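Local atomic coordinates of CT253 (Chlamydia trachomatis serovar L2, PDB entry 6UXC), a protein that is of unknown function but is probably a lipoprotein anchored to a membrane of the chlamydial cell envelope. Residues Y134-D139 with E176-R180; A98-Q103 with S115-R119. All blocks are in the same frame, centred on the assembly; numbering follows the deposited sequence.

Contact 1 of 2, residues Y134-D139 with E176-R180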
loop_
_atom_site.group_PDB
_atom_site.type_symbol
_atom_site.label_atom_id
_atom_site.label_comp_id
_atom_site.label_asym_id
_atom_site.label_seq_id
_atom_site.Cartn_x
_atom_site.Cartn_y
_atom_site.Cartn_z
ATOM N N TYR A 134 6.194 -2.049 -12.588
ATOM C CA TYR A 134 6.490 -0.848 -11.832
ATOM C C TYR A 134 7.069 -1.260 -10.487
ATOM O O TYR A 134 6.539 -2.180 -9.834
ATOM C CB TYR A 134 5.225 -0.013 -11.635
ATOM C CG TYR A 134 5.401 1.162 -10.720
ATOM C CD1 TYR A 134 6.336 2.153 -11.008
ATOM C CD2 TYR A 134 4.610 1.319 -9.585
ATOM C CE1 TYR A 134 6.503 3.236 -10.171
ATOM C CE2 TYR A 134 4.773 2.403 -8.747
ATOM C CZ TYR A 134 5.717 3.361 -9.045
ATOM O OH TYR A 134 5.894 4.453 -8.222
ATOM N N GLN A 135 8.146 -0.581 -10.091
ATOM C CA GLN A 135 8.697 -0.735 -8.749
ATOM C C GLN A 135 9.313 0.590 -8.346
ATOM O O GLN A 135 10.163 1.119 -9.073
ATOM C CB GLN A 135 9.760 -1.828 -8.683
ATOM C CG GLN A 135 10.387 -1.980 -7.299
ATOM C CD GLN A 135 11.384 -3.105 -7.244
ATOM O OE1 GLN A 135 11.145 -4.119 -6.604
ATOM N NE2 GLN A 135 12.513 -2.933 -7.917
ATOM N N GLU A 136 8.910 1.109 -7.194
ATOM C CA GLU A 136 9.465 2.366 -6.727
ATOM C C GLU A 136 9.259 2.473 -5.233
ATOM O O GLU A 136 8.241 2.027 -4.703
ATOM C CB GLU A 136 8.816 3.557 -7.433
ATOM C CG GLU A 136 9.457 4.914 -7.084
ATOM C CD GLU A 136 8.845 6.072 -7.861
ATOM O OE1 GLU A 136 7.864 5.856 -8.598
ATOM O OE2 GLU A 136 9.360 7.212 -7.745
ATOM N N ILE A 137 10.229 3.097 -4.564
ATOM C CA ILE A 137 10.106 3.418 -3.149
ATOM C C ILE A 137 9.622 4.855 -3.034
ATOM O O ILE A 137 10.266 5.780 -3.544
ATOM C CB ILE A 137 11.432 3.201 -2.411
ATOM C CG1 ILE A 137 11.814 1.723 -2.507
ATOM C CG2 ILE A 137 11.324 3.677 -0.977
ATOM C CD1 ILE A 137 13.175 1.388 -1.966
ATOM N N LEU A 138 8.470 5.022 -2.402
ATOM C CA LEU A 138 7.834 6.293 -2.123
ATOM C C LEU A 138 7.949 6.568 -0.630
ATOM O O LEU A 138 7.955 5.645 0.194
ATOM C CB LEU A 138 6.360 6.263 -2.537
ATOM C CG LEU A 138 6.057 5.846 -3.985
ATOM C CD1 LEU A 138 4.567 5.782 -4.231
ATOM C CD2 LEU A 138 6.745 6.769 -4.996
ATOM N N ASP A 139 8.048 7.836 -0.268
ATOM C CA ASP A 139 8.202 8.153 1.140
ATOM C C ASP A 139 7.551 9.493 1.428
ATOM O O ASP A 139 7.240 10.268 0.524
ATOM C CB ASP A 139 9.673 8.131 1.564
ATOM C CG ASP A 139 10.545 9.083 0.756
ATOM O OD1 ASP A 139 10.056 10.145 0.305
ATOM O OD2 ASP A 139 11.732 8.750 0.574
ATOM N N GLU A 176 0.035 9.575 -2.952
ATOM C CA GLU A 176 1.088 9.361 -3.941
ATOM C C GLU A 176 1.109 7.920 -4.419
ATOM O O GLU A 176 1.343 7.655 -5.607
ATOM C CB GLU A 176 2.470 9.730 -3.391
ATOM C CG GLU A 176 3.560 9.646 -4.486
ATOM C CD GLU A 176 4.944 10.178 -4.070
ATOM O OE1 GLU A 176 5.578 10.877 -4.892
ATOM O OE2 GLU A 176 5.413 9.886 -2.965
ATOM N N ILE A 177 0.898 6.973 -3.506
ATOM C CA ILE A 177 0.915 5.568 -3.886
ATOM C C ILE A 177 -0.136 5.321 -4.962
ATOM O O ILE A 177 0.133 4.706 -6.001
ATOM C CB ILE A 177 0.683 4.677 -2.656
ATOM C CG1 ILE A 177 1.922 4.662 -1.744
ATOM C CG2 ILE A 177 0.321 3.289 -3.096
ATOM C CD1 ILE A 177 1.628 4.095 -0.360
ATOM N N VAL A 178 -1.356 5.799 -4.725
ATOM C CA VAL A 178 -2.426 5.501 -5.666
ATOM C C VAL A 178 -2.235 6.271 -6.964
ATOM O O VAL A 178 -2.527 5.738 -8.039
ATOM C CB VAL A 178 -3.792 5.768 -5.025
ATOM C CG1 VAL A 178 -4.891 5.677 -6.059
ATOM C CG2 VAL A 178 -4.052 4.756 -3.922
ATOM N N ALA A 179 -1.696 7.492 -6.911
ATOM C CA ALA A 179 -1.453 8.234 -8.147
ATOM C C ALA A 179 -0.457 7.501 -9.035
ATOM O O ALA A 179 -0.632 7.449 -10.263
ATOM C CB ALA A 179 -0.936 9.645 -7.843
ATOM N N ARG A 180 0.592 6.925 -8.424
ATOM C CA ARG A 180 1.584 6.173 -9.181
ATOM C C ARG A 180 0.996 4.888 -9.747
ATOM O O ARG A 180 1.252 4.545 -10.910
ATOM C CB ARG A 180 2.780 5.845 -8.293
ATOM C CG ARG A 180 3.568 7.076 -7.892
ATOM C CD ARG A 180 4.254 7.718 -9.098
ATOM N NE ARG A 180 5.595 8.142 -8.726
ATOM C CZ ARG A 180 5.877 9.289 -8.119
ATOM N NH1 ARG A 180 4.909 10.150 -7.826
ATOM N NH2 ARG A 180 7.137 9.575 -7.812
HETATM O O HOH W 1 7.956 9.675 -2.522
HETATM O O HOH W 2 4.524 10.580 -0.400
#
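Tyr134 turns its CB toward the helix and sets its hydroxyl 3.4 Å (OH–CB) from Arg180; the same OH gives a very short hydrogen bond of 2.4 Å to OE1 of Glu136, and its ring also stacks with that of Tyr184 further along the helix. Glu136, with chi1 and chi2 both t, reaches out to meet the guanidinium of Arg180 in a two-pronged salt bridge, NE to OE1 3.2 Å and NH2 to OE2 3.2 Å. Arg180 NH1 meanwhile pairs with Glu176 OE1 (3.1 Å) one helical turn back, so one arginine joins two acids in a network across the strand–helix interface. This is alpha/beta layer packing: on the outermost strand 131-143 and on helix 165-184, segments 134-139 and 176-180 run roughly antiparallel, their axes 9.8 Å apart at closest approach and 150° between directions, and alternate residues Tyr134, Glu136 and Leu138 face the helix. Leu138 has its CD1 3.8 Å from CG1 of Ile177 and its CD2 over one face of the Arg180 guanidinium, 4.0 Å from NH2. At Asp139 the backbone takes over through two waters: water 1 links N (2.9 Å) to Glu176 OE2 (2.6 Å), while water 2 donates to Asp139 O (2.9 Å) and to Glu176 OE2 (2.8 Å).

Contact 2 of 2, residues A98-Q103 with S115-R119; sequences AEILEQ and SASVR
Four backbone hydrogen bonds zip residues 98-103 to the antiparallel segment 115-119. Glu99 and Arg119 form a hydrogen-bonded pair, Glu99 N to Arg119 O 2.9 Å and, in return, Arg119 N to Glu99 O 2.8 Å; beyond the non-hydrogen-bonded pair Ile100–Val118 (CA–CA 4.5 Å), Leu101 N donates to Ser117 O (2.7 Å) and Ser117 N to Glu102 O (3.0 Å). Leu101 and Glu102 thus both face Ser117, and Leu101 has phi/psi of -83/-39 amid otherwise extended residues. The register slips by one, so that Gln103 pairs with Ala116 without hydrogen bonds. On the face of Glu99 (chi1 and chi2 t) and Arg119 (chi1 and chi2 t, chi3 m), a salt bridge joins Glu99 OE1 to Arg119 NH1 (3.4 Å), with water 3 bound to both atoms, while Glu99 OE2 pairs with Arg29. Leu101 (chi1 m) lays CD2 over one face of the Arg119 guanidinium, 3.6 Å from NH1. Water 4 connects Glu102 OE2 (3.0 Å; chi1 p) with Ser115 OG (2.8 Å). The other face carries Ile100, Gln103, Ala116 and Val118: Ile100 CG1 lies 4.4 Å from Val118 CG2, Phe45 of helix 41-55 packs on both residues, and Gln103 hydrogen-bonds His170. The segments' N-to-C directions differ by 149°, and the one-residue slip is a classic beta bulge within the hairpin of strands 94-105 and 113-124.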
loop_
_atom_site.group_PDB
_atom_site.type_symbol
_atom_site.label_atom_id
_atom_site.label_comp_id
_atom_site.label_asym_id
_atom_site.label_seq_id
_atom_site.Cartn_x
_atom_site.Cartn_y
_atom_site.Cartn_z
ATOM N N ALA A 98 2.160 -3.506 -2.129
ATOM C CA ALA A 98 2.805 -2.421 -1.394
ATOM C C ALA A 98 3.381 -2.963 -0.095
ATOM O O ALA A 98 2.679 -3.647 0.666
ATOM C CB ALA A 98 1.813 -1.302 -1.102
ATOM N N GLU A 99 4.652 -2.658 0.159
ATOM C CA GLU A 99 5.357 -3.065 1.364
ATOM C C GLU A 99 5.797 -1.841 2.154
ATOM O O GLU A 99 6.469 -0.961 1.610
ATOM C CB GLU A 99 6.618 -3.876 1.024
ATOM C CG GLU A 99 7.400 -4.296 2.248
ATOM C CD GLU A 99 8.596 -5.182 1.959
ATOM O OE1 GLU A 99 8.880 -5.494 0.777
ATOM O OE2 GLU A 99 9.254 -5.576 2.944
ATOM N N ILE A 100 5.420 -1.790 3.427
ATOM C CA ILE A 100 5.973 -0.785 4.328
ATOM C C ILE A 100 7.400 -1.185 4.649
ATOM O O ILE A 100 7.633 -2.232 5.264
ATOM C CB ILE A 100 5.154 -0.672 5.612
ATOM C CG1 ILE A 100 3.713 -0.228 5.348
ATOM C CG2 ILE A 100 5.808 0.342 6.582
ATOM C CD1 ILE A 100 2.829 -0.396 6.593
ATOM N N LEU A 101 8.355 -0.348 4.262
ATOM C CA LEU A 101 9.734 -0.678 4.597
ATOM C C LEU A 101 10.077 -0.233 6.019
ATOM O O LEU A 101 10.807 -0.934 6.747
ATOM C CB LEU A 101 10.685 -0.049 3.575
ATOM C CG LEU A 101 10.498 -0.457 2.112
ATOM C CD1 LEU A 101 11.499 0.294 1.240
ATOM C CD2 LEU A 101 10.649 -1.957 1.917
ATOM N N GLU A 102 9.581 0.933 6.425
ATOM C CA GLU A 102 9.802 1.425 7.771
ATOM C C GLU A 102 8.861 2.583 8.044
ATOM O O GLU A 102 8.397 3.263 7.128
ATOM C CB GLU A 102 11.261 1.868 7.972
ATOM C CG GLU A 102 11.568 3.247 7.417
ATOM C CD GLU A 102 13.018 3.679 7.618
ATOM O OE1 GLU A 102 13.774 2.999 8.339
ATOM O OE2 GLU A 102 13.395 4.717 7.043
ATOM N N GLN A 103 8.554 2.762 9.315
ATOM C CA GLN A 103 8.035 4.023 9.818
ATOM C C GLN A 103 8.863 4.369 11.039
ATOM O O GLN A 103 8.990 3.547 11.952
ATOM C CB GLN A 103 6.542 3.937 10.172
ATOM C CG GLN A 103 6.070 5.183 10.899
ATOM C CD GLN A 103 4.557 5.345 10.885
ATOM O OE1 GLN A 103 3.966 5.693 9.852
ATOM N NE2 GLN A 103 3.933 5.130 12.027
ATOM N N SER A 115 8.380 9.637 9.672
ATOM C CA SER A 115 8.439 9.350 8.249
ATOM C C SER A 115 8.121 7.888 8.015
ATOM O O SER A 115 8.280 7.044 8.903
ATOM C CB SER A 115 9.825 9.665 7.666
ATOM O OG SER A 115 10.798 8.828 8.263
ATOM N N ALA A 116 7.703 7.594 6.786
ATOM C CA ALA A 116 7.445 6.233 6.360
ATOM C C ALA A 116 7.887 6.066 4.916
ATOM O O ALA A 116 7.901 7.019 4.132
ATOM C CB ALA A 116 5.972 5.841 6.496
ATOM N N SER A 117 8.264 4.847 4.587
ATOM C CA SER A 117 8.804 4.507 3.281
ATOM C C SER A 117 8.097 3.251 2.813
ATOM O O SER A 117 8.004 2.281 3.571
ATOM C CB SER A 117 10.321 4.285 3.365
ATOM O OG SER A 117 10.875 3.943 2.116
ATOM N N VAL A 118 7.609 3.256 1.571
ATOM C CA VAL A 118 6.839 2.133 1.033
ATOM C C VAL A 118 7.393 1.738 -0.331
ATOM O O VAL A 118 7.527 2.591 -1.219
ATOM C CB VAL A 118 5.345 2.481 0.901
ATOM C CG1 VAL A 118 4.595 1.364 0.157
ATOM C CG2 VAL A 118 4.753 2.749 2.266
ATOM N N ARG A 119 7.684 0.441 -0.511
ATOM C CA ARG A 119 8.003 -0.076 -1.837
ATOM C C ARG A 119 6.711 -0.509 -2.525
ATOM O O ARG A 119 6.002 -1.408 -2.046
ATOM C CB ARG A 119 8.999 -1.233 -1.826
ATOM C CG ARG A 119 9.342 -1.655 -3.254
ATOM C CD ARG A 119 10.312 -2.816 -3.314
ATOM N NE ARG A 119 11.576 -2.493 -2.699
ATOM C CZ ARG A 119 12.047 -3.040 -1.585
ATOM N NH1 ARG A 119 11.374 -3.971 -0.923
ATOM N NH2 ARG A 119 13.219 -2.643 -1.133
HETATM O O HOH W 3 8.509 -5.261 -1.852
HETATM O O HOH W 4 11.038 6.558 6.648
#

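How the contacts relate
Along the chain both segments of contact 2 precede those of contact 1; their centres lie about 10 Å apart, and both involve the same mixed sheet. Strand 113-124 joins them: it pairs with 94-105 in contact 2 and, on its other edge, with 131-143, the strand of contact 1. The two meet directly there, with a probable hydrogen bond between Leu138 O and Val118 N (2.8 Å) and Ile137 CG2 packed 3.1 Å from Ser117 OG. Contact 2 builds the sheet in its plane, whereas contact 1 fastens the edge strand to helix 165-184. That helix also reaches contact 2 through Met169 on Ala116, so both contacts help assemble one alpha/beta layered unit.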